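Local atomic coordinates of translation initiation factor eif-2b-like protein (Chaetomium thermophilum, PDB entry 4ZEO), a protein that is the delta subunit of the heterodecameric translation initiation factor eIF2B and probably takes part in guanine nucleotide exchange on eIF2. Residues E269-A273 with R293-T298; A378-T382 with T429-Y433; V388-T394 with I434-E440. All coordinates share one frame. Numbering follows the deposited sequence.

Contact 1: residues E269-A273 with R293-T298; sequences EYVIA and RLVEKT
Both segments are regular alpha-helix. Residues 269-273 belong to the long helix 246-277, and 293-298 form the first turns of helix 293-304. The short axes approach to 9.0 Å and cross at -61°. The CA atoms of Ala273 and Thr298 are only 4.1 Å apart. Here the helix leading into the Rossmann-like parallel sheet meets the first helix that follows a strand of that sheet, 285-289. The small side chain of Ala273 permits the close approach. CB of Ala273 lies 3.7 Å from CB of Lys297, and CA of Ala273 lies 3.4 Å from OG1 of Thr298. Deeper in, Ile272 and Leu294, both mt rotamers, meet through their CD1 atoms at 4.1 Å. Both also touch Leu391 of strand 387-391, so this side of the helix pair rests on the sheet. Toward the solvent the contact is ionic. Glu269 has chi1 and chi2 both t, which carries its carboxylate across to the second helix. OE1 of Glu269 accepts a hydrogen bond from NH2 of Arg293 at 2.7 Å, within a salt bridge. OE2 of Glu269 makes a long ion pair with NZ of Lys297 at 3.7 Å. Arg293 also pairs with Glu393 through NH1. Thr298, with chi1 m, turns its hydroxyl back onto its own helix, where OG1 donates to the carbonyl O of Leu294 at 2.9 Å.

Contact 2: residues A378-T382 with T429-Y433; sequences AMAAT and THERY
Tyr433 is the main bump on one side of this contact, and one flank of a helix receives it. Its chi1 is m and its CA-to-CB bond points toward residues 378-382. Met379 takes the mtm rotamer, which sets CG over the ring. CG of Met379 sits 3.3 Å from the centroid of the Tyr433 ring, 5° off the normal, as a CH-pi contact over the face. SD of Met379 lies obliquely at 4.3 Å from the Tyr433 centroid, a Met-aromatic contact. Thr382 is near the ring edge. With chi1 m, OG1 of Thr382 donates to O of Ala378 at 2.9 Å within the helix and lies 3.2 Å from CA of Tyr433. Residues 378-382 are alpha-helical, part of helix 374-384, which packs on the parallel Rossmann-like sheet through Ala378 and Ala381. Residues 429-433 leave strand 426-429 and form a short 3-10 turn at 431-433, before the edge strand 436-438. N of Tyr433 bonds to O of His430 at 2.9 Å. The nearest CA atoms are those of Thr382 and Tyr433, 5.5 Å apart. His430 has chi1 t, and its ND1 accepts from N of Arg432 at 3.0 Å. Ala378 fills the space beside the tyrosine: its CB is 4.0 Å from CB of Tyr433 and 3.6 Å from CG2 of Thr429, whose chi1 is m.

Contact 3: residues V388-T394 with I434-E440; sequences VIVLCET and ITGVITE
Two parallel strands, 388-391 and 436-438, run with axes 4.7 Å apart and 31° between them; 436-438 is an edge strand of the parallel Rossmann-like sheet. The bridges pair Ile389 with Gly436, Val390 with Val437 and Leu391 with Ile438. On one face, Ile438 fits between its neighbours: its CD1 is 3.9 Å from CG2 of Ile389, and its CB is 3.8 Å from CD2 of Leu391. Gly436 adds no bulk there. On the other face, Val390 sits against Ile434 (CG2 to CG2, 3.6 Å) and Val437 (CB to CG2, 4.2 Å). Val390 N to Gly436 O (2.9 Å), Ile438 N to Val390 O (2.8 Å) and Cys392 N to Ile438 O (3.1 Å) are hydrogen bonds. Val388 O accepts from Thr435 N (2.9 Å) and Gly436 N (3.3 Å). OG1 of Thr435 accepts from N of Val388 at 2.9 Å. Glu440 accepts from Thr394 twice: N to OE1 (2.8 Å) and OG1 to OE2 (2.6 Å). Polar side chains thus continue the strand pairing beyond the apolar middle.

How the contacts relate
Contact 3 lies between the other two: its centre is 11 Å from that of contact 1 and 13 Å from that of contact 2. Contacts 1 and 2 do not touch; their nearest atoms are about 12 Å apart. Contact 1 packs on the face of the sheet that carries Leu391, where CD1 of Leu391 reaches OG1 of Thr298 at 3.5 Å. A salt bridge, NH1 of Arg293 to OE2 of Glu393 at 2.8 Å, also joins them. Val388 links contacts 2 and 3: its CG2 is 3.6 Å from CB of Ala381, and its CG1 is 3.4 Å from O of Tyr433. Tyr433 directly precedes Ile434, and the segments of these two contacts alternate along the chain.

Contact 1: residues E269-A273 with R293-T298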
ATOM      1  N   GLU A 269      -3.873   0.972   8.531  1.00 39.56           N
ATOM      2  CA  GLU A 269      -4.935   1.690   7.812  1.00 40.24           C
ATOM      3  C   GLU A 269      -5.775   2.553   8.758  1.00 38.20           C
ATOM      4  O   GLU A 269      -6.041   3.723   8.487  1.00 36.81           O
ATOM      5  CB  GLU A 269      -5.840   0.705   7.066  1.00 43.78           C
ATOM      6  CG  GLU A 269      -7.101   1.312   6.483  1.00 46.15           C
ATOM      7  CD  GLU A 269      -7.935   0.289   5.743  1.00 52.33           C
ATOM      8  OE1 GLU A 269      -7.428  -0.270   4.761  1.00 52.47           O
ATOM      9  OE2 GLU A 269      -9.076   0.004   6.161  1.00 58.50           O
ATOM     10  N   TYR A 270      -6.157   1.974   9.892  1.00 37.63           N
ATOM     11  CA  TYR A 270      -6.977   2.695  10.849  1.00 36.23           C
ATOM     12  C   TYR A 270      -6.235   3.913  11.390  1.00 36.35           C
ATOM     13  O   TYR A 270      -6.782   5.000  11.426  1.00 37.17           O
ATOM     14  CB  TYR A 270      -7.385   1.784  12.016  1.00 35.54           C
ATOM     15  CG  TYR A 270      -8.153   2.521  13.066  1.00 34.63           C
ATOM     16  CD1 TYR A 270      -9.543   2.604  13.004  1.00 35.49           C
ATOM     17  CD2 TYR A 270      -7.492   3.189  14.094  1.00 33.70           C
ATOM     18  CE1 TYR A 270     -10.257   3.308  13.956  1.00 36.85           C
ATOM     19  CE2 TYR A 270      -8.183   3.905  15.031  1.00 35.71           C
ATOM     20  CZ  TYR A 270      -9.569   3.959  14.967  1.00 38.10           C
ATOM     21  OH  TYR A 270     -10.250   4.664  15.926  1.00 40.29           O
ATOM     22  N   VAL A 271      -4.987   3.713  11.807  1.00 36.71           N
ATOM     23  CA  VAL A 271      -4.208   4.773  12.419  1.00 37.63           C
ATOM     24  C   VAL A 271      -3.943   5.905  11.441  1.00 39.34           C
ATOM     25  O   VAL A 271      -4.147   7.071  11.789  1.00 43.20           O
ATOM     26  CB  VAL A 271      -2.855   4.232  12.990  1.00 31.37           C
ATOM     27  CG1 VAL A 271      -1.908   5.384  13.372  1.00 30.22           C
ATOM     28  CG2 VAL A 271      -3.097   3.304  14.173  1.00 30.56           C
ATOM     29  N   ILE A 272      -3.548   5.575  10.211  1.00 36.93           N
ATOM     30  CA  ILE A 272      -3.280   6.604   9.197  1.00 34.36           C
ATOM     31  C   ILE A 272      -4.550   7.412   8.893  1.00 34.68           C
ATOM     32  O   ILE A 272      -4.522   8.643   8.853  1.00 34.54           O
ATOM     33  CB  ILE A 272      -2.732   5.988   7.876  1.00 32.90           C
ATOM     34  CG1 ILE A 272      -1.306   5.462   8.078  1.00 33.14           C
ATOM     35  CG2 ILE A 272      -2.724   7.021   6.758  1.00 29.22           C
ATOM     36  CD1 ILE A 272      -0.783   4.596   6.915  1.00 31.06           C
ATOM     37  N   ALA A 273      -5.668   6.724   8.698  1.00 35.67           N
ATOM     38  CA  ALA A 273      -6.921   7.415   8.373  1.00 36.51           C
ATOM     39  C   ALA A 273      -7.337   8.305   9.538  1.00 40.57           C
ATOM     40  O   ALA A 273      -7.741   9.449   9.341  1.00 45.92           O
ATOM     41  CB  ALA A 273      -8.019   6.421   8.032  1.00 34.30           C
ATOM     42  N   ARG A 293      -7.201   4.094  -1.468  1.00 37.08           N
ATOM     43  CA  ARG A 293      -7.882   3.589  -0.277  1.00 37.94           C
ATOM     44  C   ARG A 293      -7.596   4.404   1.008  1.00 38.84           C
ATOM     45  O   ARG A 293      -8.504   4.695   1.773  1.00 39.93           O
ATOM     46  CB  ARG A 293      -7.483   2.120  -0.075  1.00 38.68           C
ATOM     47  CG  ARG A 293      -7.982   1.460   1.191  1.00 41.79           C
ATOM     48  CD  ARG A 293      -7.305   0.088   1.389  1.00 44.23           C
ATOM     49  NE  ARG A 293      -5.876   0.205   1.100  1.00 44.39           N
ATOM     50  CZ  ARG A 293      -4.947   0.425   2.022  1.00 43.11           C
ATOM     51  NH1 ARG A 293      -3.665   0.543   1.677  1.00 40.94           N
ATOM     52  NH2 ARG A 293      -5.303   0.535   3.297  1.00 45.54           N
ATOM     53  N   LEU A 294      -6.346   4.790   1.239  1.00 37.15           N
ATOM     54  CA  LEU A 294      -6.023   5.558   2.438  1.00 34.70           C
ATOM     55  C   LEU A 294      -6.724   6.929   2.415  1.00 37.81           C
ATOM     56  O   LEU A 294      -7.220   7.392   3.449  1.00 40.21           O
ATOM     57  CB  LEU A 294      -4.515   5.726   2.581  1.00 30.66           C
ATOM     58  CG  LEU A 294      -3.715   4.473   2.922  1.00 30.93           C
ATOM     59  CD1 LEU A 294      -2.248   4.824   3.093  1.00 30.65           C
ATOM     60  CD2 LEU A 294      -4.249   3.823   4.186  1.00 31.38           C
ATOM     61  N   VAL A 295      -6.765   7.571   1.243  1.00 35.75           N
ATOM     62  CA  VAL A 295      -7.441   8.853   1.105  1.00 33.67           C
ATOM     63  C   VAL A 295      -8.946   8.709   1.354  1.00 35.31           C
ATOM     64  O   VAL A 295      -9.542   9.467   2.108  1.00 37.46           O
ATOM     65  CB  VAL A 295      -7.185   9.465  -0.294  1.00 33.25           C
ATOM     66  CG1 VAL A 295      -8.059  10.703  -0.534  1.00 32.93           C
ATOM     67  CG2 VAL A 295      -5.712   9.776  -0.469  1.00 29.65           C
ATOM     68  N   GLU A 296      -9.533   7.685   0.763  1.00 35.62           N
ATOM     69  CA  GLU A 296     -10.947   7.386   0.946  1.00 38.85           C
ATOM     70  C   GLU A 296     -11.313   7.163   2.419  1.00 38.87           C
ATOM     71  O   GLU A 296     -12.313   7.712   2.899  1.00 39.92           O
ATOM     72  CB  GLU A 296     -11.325   6.157   0.105  1.00 40.66           C
ATOM     73  CG  GLU A 296     -12.783   5.723   0.196  1.00 43.17           C
ATOM     74  CD  GLU A 296     -13.131   4.686  -0.858  1.00 48.41           C
ATOM     75  OE1 GLU A 296     -12.345   4.508  -1.814  1.00 47.02           O
ATOM     76  OE2 GLU A 296     -14.187   4.037  -0.740  1.00 54.35           O
ATOM     77  N   LYS A 297     -10.498   6.368   3.119  1.00 36.99           N
ATOM     78  CA  LYS A 297     -10.712   6.066   4.535  1.00 38.10           C
ATOM     79  C   LYS A 297     -10.633   7.313   5.399  1.00 36.32           C
ATOM     80  O   LYS A 297     -11.423   7.489   6.352  1.00 37.59           O
ATOM     81  CB  LYS A 297      -9.681   5.053   5.045  1.00 39.49           C
ATOM     82  CG  LYS A 297      -9.766   3.635   4.489  1.00 42.84           C
ATOM     83  CD  LYS A 297     -11.027   2.911   4.833  1.00 47.88           C
ATOM     84  CE  LYS A 297     -11.007   1.497   4.219  1.00 52.88           C
ATOM     85  NZ  LYS A 297     -12.257   0.714   4.508  1.00 59.71           N
ATOM     86  N   THR A 298      -9.680   8.172   5.061  1.00 34.01           N
ATOM     87  CA  THR A 298      -9.470   9.414   5.794  1.00 34.40           C
ATOM     88  C   THR A 298     -10.666  10.336   5.673  1.00 38.40           C
ATOM     89  O   THR A 298     -11.170  10.854   6.681  1.00 38.16           O
ATOM     90  CB  THR A 298      -8.240  10.148   5.300  1.00 33.51           C
ATOM     91  OG1 THR A 298      -7.081   9.351   5.569  1.00 33.46           O
ATOM     92  CG2 THR A 298      -8.122  11.485   6.002  1.00 33.72           C
TER

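Contact 2: residues A378-T382 with T429-Y433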
ATOM      1  N   ALA A 378       0.604  17.240  -7.450  1.00 38.71           N
ATOM      2  CA  ALA A 378       1.523  17.683  -6.396  1.00 36.09           C
ATOM      3  C   ALA A 378       2.364  18.900  -6.826  1.00 39.59           C
ATOM      4  O   ALA A 378       2.613  19.805  -6.035  1.00 42.60           O
ATOM      5  CB  ALA A 378       2.439  16.541  -5.965  1.00 32.49           C
ATOM      6  N   MET A 379       2.839  18.904  -8.063  1.00 39.92           N
ATOM      7  CA  MET A 379       3.593  20.049  -8.563  1.00 43.32           C
ATOM      8  C   MET A 379       2.745  21.324  -8.625  1.00 43.35           C
ATOM      9  O   MET A 379       3.201  22.406  -8.239  1.00 44.83           O
ATOM     10  CB  MET A 379       4.168  19.751  -9.946  1.00 48.08           C
ATOM     11  CG  MET A 379       5.353  18.774  -9.927  1.00 52.81           C
ATOM     12  SD  MET A 379       6.161  18.542 -11.532  1.00 71.57           S
ATOM     13  CE  MET A 379       4.908  17.608 -12.392  1.00 59.08           C
ATOM     14  N   ALA A 380       1.513  21.190  -9.111  1.00 41.84           N
ATOM     15  CA  ALA A 380       0.599  22.328  -9.224  1.00 41.19           C
ATOM     16  C   ALA A 380       0.260  22.911  -7.855  1.00 39.63           C
ATOM     17  O   ALA A 380       0.208  24.119  -7.675  1.00 41.30           O
ATOM     18  CB  ALA A 380      -0.677  21.914  -9.963  1.00 40.94           C
ATOM     19  N   ALA A 381       0.028  22.030  -6.892  1.00 36.72           N
ATOM     20  CA  ALA A 381      -0.292  22.429  -5.537  1.00 35.51           C
ATOM     21  C   ALA A 381       0.904  23.108  -4.841  1.00 38.34           C
ATOM     22  O   ALA A 381       0.748  24.167  -4.207  1.00 43.07           O
ATOM     23  CB  ALA A 381      -0.763  21.224  -4.764  1.00 33.83           C
ATOM     24  N   THR A 382       2.098  22.548  -5.026  1.00 35.10           N
ATOM     25  CA  THR A 382       3.296  23.100  -4.416  1.00 36.75           C
ATOM     26  C   THR A 382       3.507  24.524  -4.922  1.00 40.66           C
ATOM     27  O   THR A 382       3.902  25.407  -4.141  1.00 41.63           O
ATOM     28  CB  THR A 382       4.568  22.233  -4.698  1.00 37.67           C
ATOM     29  OG1 THR A 382       4.401  20.941  -4.125  1.00 35.80           O
ATOM     30  CG2 THR A 382       5.845  22.854  -4.097  1.00 37.97           C
ATOM     31  N   THR A 429       6.751  11.414  -7.914  1.00 38.96           N
ATOM     32  CA  THR A 429       6.601  12.734  -7.318  1.00 37.44           C
ATOM     33  C   THR A 429       7.796  13.022  -6.423  1.00 37.12           C
ATOM     34  O   THR A 429       7.933  12.424  -5.345  1.00 33.60           O
ATOM     35  CB  THR A 429       5.280  12.877  -6.505  1.00 38.07           C
ATOM     36  OG1 THR A 429       4.139  12.696  -7.366  1.00 37.34           O
ATOM     37  CG2 THR A 429       5.198  14.264  -5.880  1.00 37.13           C
ATOM     38  N   HIS A 430       8.635  13.977  -6.851  1.00 40.75           N
ATOM     39  CA  HIS A 430       9.857  14.346  -6.117  1.00 42.40           C
ATOM     40  C   HIS A 430       9.453  14.888  -4.744  1.00 43.00           C
ATOM     41  O   HIS A 430       8.411  15.523  -4.618  1.00 41.18           O
ATOM     42  CB  HIS A 430      10.642  15.397  -6.885  1.00 45.55           C
ATOM     43  CG  HIS A 430      12.028  15.618  -6.369  1.00 48.84           C
ATOM     44  ND1 HIS A 430      12.281  16.348  -5.226  1.00 48.32           N
ATOM     45  CD2 HIS A 430      13.240  15.280  -6.871  1.00 50.58           C
ATOM     46  CE1 HIS A 430      13.583  16.398  -5.016  1.00 49.37           C
ATOM     47  NE2 HIS A 430      14.188  15.767  -6.006  1.00 50.82           N
ATOM     48  N   GLU A 431      10.264  14.635  -3.716  1.00 48.13           N
ATOM     49  CA  GLU A 431       9.933  15.046  -2.340  1.00 50.65           C
ATOM     50  C   GLU A 431       9.721  16.569  -2.195  1.00 47.69           C
ATOM     51  O   GLU A 431       9.046  17.038  -1.290  1.00 45.85           O
ATOM     52  CB  GLU A 431      11.000  14.563  -1.367  1.00 59.94           C
ATOM     53  CG  GLU A 431      12.132  15.543  -1.116  1.00 71.34           C
ATOM     54  CD  GLU A 431      12.993  15.106   0.046  1.00 82.70           C
ATOM     55  OE1 GLU A 431      14.128  15.622   0.183  1.00 90.82           O
ATOM     56  OE2 GLU A 431      12.520  14.248   0.832  1.00 85.43           O
ATOM     57  N   ARG A 432      10.318  17.318  -3.103  1.00 47.43           N
ATOM     58  CA  ARG A 432      10.212  18.763  -3.178  1.00 47.87           C
ATOM     59  C   ARG A 432       8.724  19.183  -3.325  1.00 37.98           C
ATOM     60  O   ARG A 432       8.335  20.314  -2.992  1.00 38.81           O
ATOM     61  CB  ARG A 432      11.108  19.232  -4.342  1.00 48.63           C
ATOM     62  CG  ARG A 432      10.833  20.555  -4.953  1.00 50.58           C
ATOM     63  CD  ARG A 432      11.378  20.640  -6.411  1.00 75.05           C
ATOM     64  NE  ARG A 432      12.696  20.028  -6.586  1.00 75.17           N
ATOM     65  CZ  ARG A 432      12.994  19.155  -7.550  1.00 74.18           C
ATOM     66  NH1 ARG A 432      14.213  18.643  -7.631  1.00 74.64           N
ATOM     67  NH2 ARG A 432      12.074  18.793  -8.440  1.00 73.84           N
ATOM     68  N   TYR A 433       7.905  18.281  -3.862  1.00 34.48           N
ATOM     69  CA  TYR A 433       6.491  18.580  -4.059  1.00 34.51           C
ATOM     70  C   TYR A 433       5.626  17.935  -3.005  1.00 35.25           C
ATOM     71  O   TYR A 433       4.392  17.886  -3.151  1.00 36.26           O
ATOM     72  CB  TYR A 433       6.015  18.152  -5.455  1.00 34.80           C
ATOM     73  CG  TYR A 433       6.895  18.689  -6.556  1.00 39.09           C
ATOM     74  CD1 TYR A 433       6.954  20.067  -6.830  1.00 38.28           C
ATOM     75  CD2 TYR A 433       7.646  17.828  -7.350  1.00 40.12           C
ATOM     76  CE1 TYR A 433       7.753  20.552  -7.833  1.00 40.30           C
ATOM     77  CE2 TYR A 433       8.448  18.316  -8.366  1.00 40.12           C
ATOM     78  CZ  TYR A 433       8.493  19.672  -8.601  1.00 41.20           C
ATOM     79  OH  TYR A 433       9.293  20.146  -9.594  1.00 45.93           O
TER

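Contact 3: residues V388-T394 with I434-E440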
ATOM      1  N   VAL A 388       0.634  19.530   0.501  1.00 37.30           N
ATOM      2  CA  VAL A 388       0.517  18.248  -0.170  1.00 34.60           C
ATOM      3  C   VAL A 388       0.859  17.188   0.864  1.00 34.32           C
ATOM      4  O   VAL A 388       1.996  17.092   1.325  1.00 37.05           O
ATOM      5  CB  VAL A 388       1.422  18.150  -1.431  1.00 29.91           C
ATOM      6  CG1 VAL A 388       1.369  16.738  -2.062  1.00 28.34           C
ATOM      7  CG2 VAL A 388       1.022  19.201  -2.456  1.00 30.91           C
ATOM      8  N   ILE A 389      -0.157  16.433   1.263  1.00 32.81           N
ATOM      9  CA  ILE A 389      -0.019  15.397   2.279  1.00 29.88           C
ATOM     10  C   ILE A 389      -0.124  14.050   1.649  1.00 30.63           C
ATOM     11  O   ILE A 389      -1.130  13.723   0.991  1.00 31.98           O
ATOM     12  CB  ILE A 389      -1.092  15.520   3.379  1.00 32.45           C
ATOM     13  CG1 ILE A 389      -1.087  16.950   3.926  1.00 36.37           C
ATOM     14  CG2 ILE A 389      -0.839  14.534   4.516  1.00 30.54           C
ATOM     15  CD1 ILE A 389      -1.928  17.132   5.164  1.00 40.35           C
ATOM     16  N   VAL A 390       0.920  13.257   1.855  1.00 29.23           N
ATOM     17  CA  VAL A 390       0.958  11.910   1.318  1.00 30.71           C
ATOM     18  C   VAL A 390       0.726  10.913   2.440  1.00 34.20           C
ATOM     19  O   VAL A 390       1.349  11.004   3.500  1.00 35.70           O
ATOM     20  CB  VAL A 390       2.294  11.611   0.622  1.00 30.66           C
ATOM     21  CG1 VAL A 390       2.415  10.108   0.304  1.00 29.75           C
ATOM     22  CG2 VAL A 390       2.450  12.473  -0.623  1.00 28.38           C
ATOM     23  N   LEU A 391      -0.195   9.985   2.200  1.00 35.38           N
ATOM     24  CA  LEU A 391      -0.566   8.932   3.159  1.00 32.77           C
ATOM     25  C   LEU A 391       0.006   7.598   2.715  1.00 34.48           C
ATOM     26  O   LEU A 391      -0.242   7.150   1.588  1.00 33.21           O
ATOM     27  CB  LEU A 391      -2.074   8.820   3.280  1.00 31.91           C
ATOM     28  CG  LEU A 391      -2.848  10.125   3.500  1.00 32.58           C
ATOM     29  CD1 LEU A 391      -4.368   9.885   3.497  1.00 31.67           C
ATOM     30  CD2 LEU A 391      -2.395  10.784   4.804  1.00 33.88           C
ATOM     31  N   CYS A 392       0.801   6.972   3.576  1.00 34.68           N
ATOM     32  CA  CYS A 392       1.461   5.737   3.180  1.00 34.59           C
ATOM     33  C   CYS A 392       1.931   4.886   4.374  1.00 35.58           C
ATOM     34  O   CYS A 392       2.467   5.407   5.353  1.00 37.07           O
ATOM     35  CB  CYS A 392       2.644   6.108   2.260  1.00 34.59           C
ATOM     36  SG  CYS A 392       3.444   4.768   1.392  1.00 39.69           S
ATOM     37  N   GLU A 393       1.797   3.572   4.248  1.00 34.85           N
ATOM     38  CA  GLU A 393       2.238   2.641   5.286  1.00 34.21           C
ATOM     39  C   GLU A 393       3.758   2.542   5.220  1.00 36.10           C
ATOM     40  O   GLU A 393       4.333   2.610   4.140  1.00 38.04           O
ATOM     41  CB  GLU A 393       1.591   1.254   5.096  1.00 31.79           C
ATOM     42  CG  GLU A 393       0.070   1.266   5.144  1.00 34.28           C
ATOM     43  CD  GLU A 393      -0.613   1.522   3.776  1.00 44.45           C
ATOM     44  OE1 GLU A 393       0.033   2.041   2.821  1.00 43.51           O
ATOM     45  OE2 GLU A 393      -1.813   1.189   3.659  1.00 43.90           O
ATOM     46  N   THR A 394       4.395   2.329   6.362  1.00 35.04           N
ATOM     47  CA  THR A 394       5.853   2.280   6.431  1.00 35.36           C
ATOM     48  C   THR A 394       6.417   1.140   5.602  1.00 36.00           C
ATOM     49  O   THR A 394       7.525   1.247   5.085  1.00 37.98           O
ATOM     50  CB  THR A 394       6.369   2.120   7.892  1.00 30.64           C
ATOM     51  OG1 THR A 394       5.846   0.920   8.466  1.00 29.74           O
ATOM     52  CG2 THR A 394       5.961   3.281   8.726  1.00 28.33           C
ATOM     53  N   ILE A 434       6.266  17.389  -1.972  1.00 34.98           N
ATOM     54  CA  ILE A 434       5.534  16.787  -0.866  1.00 34.21           C
ATOM     55  C   ILE A 434       5.791  17.546   0.433  1.00 37.13           C
ATOM     56  O   ILE A 434       6.929  17.677   0.867  1.00 39.77           O
ATOM     57  CB  ILE A 434       5.903  15.301  -0.700  1.00 34.55           C
ATOM     58  CG1 ILE A 434       5.662  14.553  -2.015  1.00 33.88           C
ATOM     59  CG2 ILE A 434       5.115  14.660   0.448  1.00 32.09           C
ATOM     60  CD1 ILE A 434       6.391  13.217  -2.115  1.00 33.14           C
ATOM     61  N   THR A 435       4.726  18.074   1.030  1.00 37.26           N
ATOM     62  CA  THR A 435       4.809  18.793   2.296  1.00 37.88           C
ATOM     63  C   THR A 435       5.151  17.841   3.437  1.00 40.03           C
ATOM     64  O   THR A 435       6.019  18.108   4.254  1.00 43.72           O
ATOM     65  CB  THR A 435       3.488  19.517   2.623  1.00 38.80           C
ATOM     66  OG1 THR A 435       3.149  20.407   1.551  1.00 40.12           O
ATOM     67  CG2 THR A 435       3.601  20.322   3.927  1.00 38.39           C
ATOM     68  N   GLY A 436       4.444  16.725   3.502  1.00 37.36           N
ATOM     69  CA  GLY A 436       4.707  15.756   4.535  1.00 34.89           C
ATOM     70  C   GLY A 436       4.047  14.435   4.249  1.00 35.30           C
ATOM     71  O   GLY A 436       3.110  14.361   3.450  1.00 34.88           O
ATOM     72  N   VAL A 437       4.546  13.395   4.911  1.00 36.29           N
ATOM     73  CA  VAL A 437       3.998  12.056   4.777  1.00 34.97           C
ATOM     74  C   VAL A 437       3.435  11.563   6.116  1.00 34.72           C
ATOM     75  O   VAL A 437       4.115  11.613   7.136  1.00 36.54           O
ATOM     76  CB  VAL A 437       5.073  11.054   4.321  1.00 35.67           C
ATOM     77  CG1 VAL A 437       4.443   9.657   4.093  1.00 32.43           C
ATOM     78  CG2 VAL A 437       5.723  11.538   3.057  1.00 36.47           C
ATOM     79  N   ILE A 438       2.209  11.064   6.115  1.00 32.08           N
ATOM     80  CA  ILE A 438       1.665  10.474   7.327  1.00 31.46           C
ATOM     81  C   ILE A 438       1.690   8.935   7.221  1.00 32.07           C
ATOM     82  O   ILE A 438       1.099   8.362   6.309  1.00 34.45           O
ATOM     83  CB  ILE A 438       0.228  10.937   7.583  1.00 33.55           C
ATOM     84  CG1 ILE A 438       0.169  12.443   7.793  1.00 32.54           C
ATOM     85  CG2 ILE A 438      -0.369  10.218   8.798  1.00 35.26           C
ATOM     86  CD1 ILE A 438      -1.261  12.949   8.003  1.00 33.01           C
ATOM     87  N   THR A 439       2.332   8.277   8.191  1.00 31.18           N
ATOM     88  CA  THR A 439       2.430   6.823   8.240  1.00 31.77           C
ATOM     89  C   THR A 439       1.727   6.345   9.502  1.00 34.28           C
ATOM     90  O   THR A 439       1.121   7.143  10.210  1.00 36.17           O
ATOM     91  CB  THR A 439       3.891   6.292   8.246  1.00 36.06           C
ATOM     92  OG1 THR A 439       4.493   6.518   9.529  1.00 38.13           O
ATOM     93  CG2 THR A 439       4.739   6.928   7.140  1.00 34.39           C
ATOM     94  N   GLU A 440       1.713   5.032   9.720  1.00 32.94           N
ATOM     95  CA  GLU A 440       1.126   4.469  10.923  1.00 33.06           C
ATOM     96  C   GLU A 440       1.995   4.738  12.186  1.00 43.53           C
ATOM     97  O   GLU A 440       1.565   4.443  13.309  1.00 44.61           O
ATOM     98  CB  GLU A 440       0.875   2.964  10.740  1.00 33.83           C
ATOM     99  CG  GLU A 440       2.106   2.061  10.822  1.00 34.26           C
ATOM    100  CD  GLU A 440       2.762   1.784   9.492  1.00 36.30           C
ATOM    101  OE1 GLU A 440       2.632   2.608   8.570  1.00 35.79           O
ATOM    102  OE2 GLU A 440       3.405   0.719   9.359  1.00 39.70           O
TER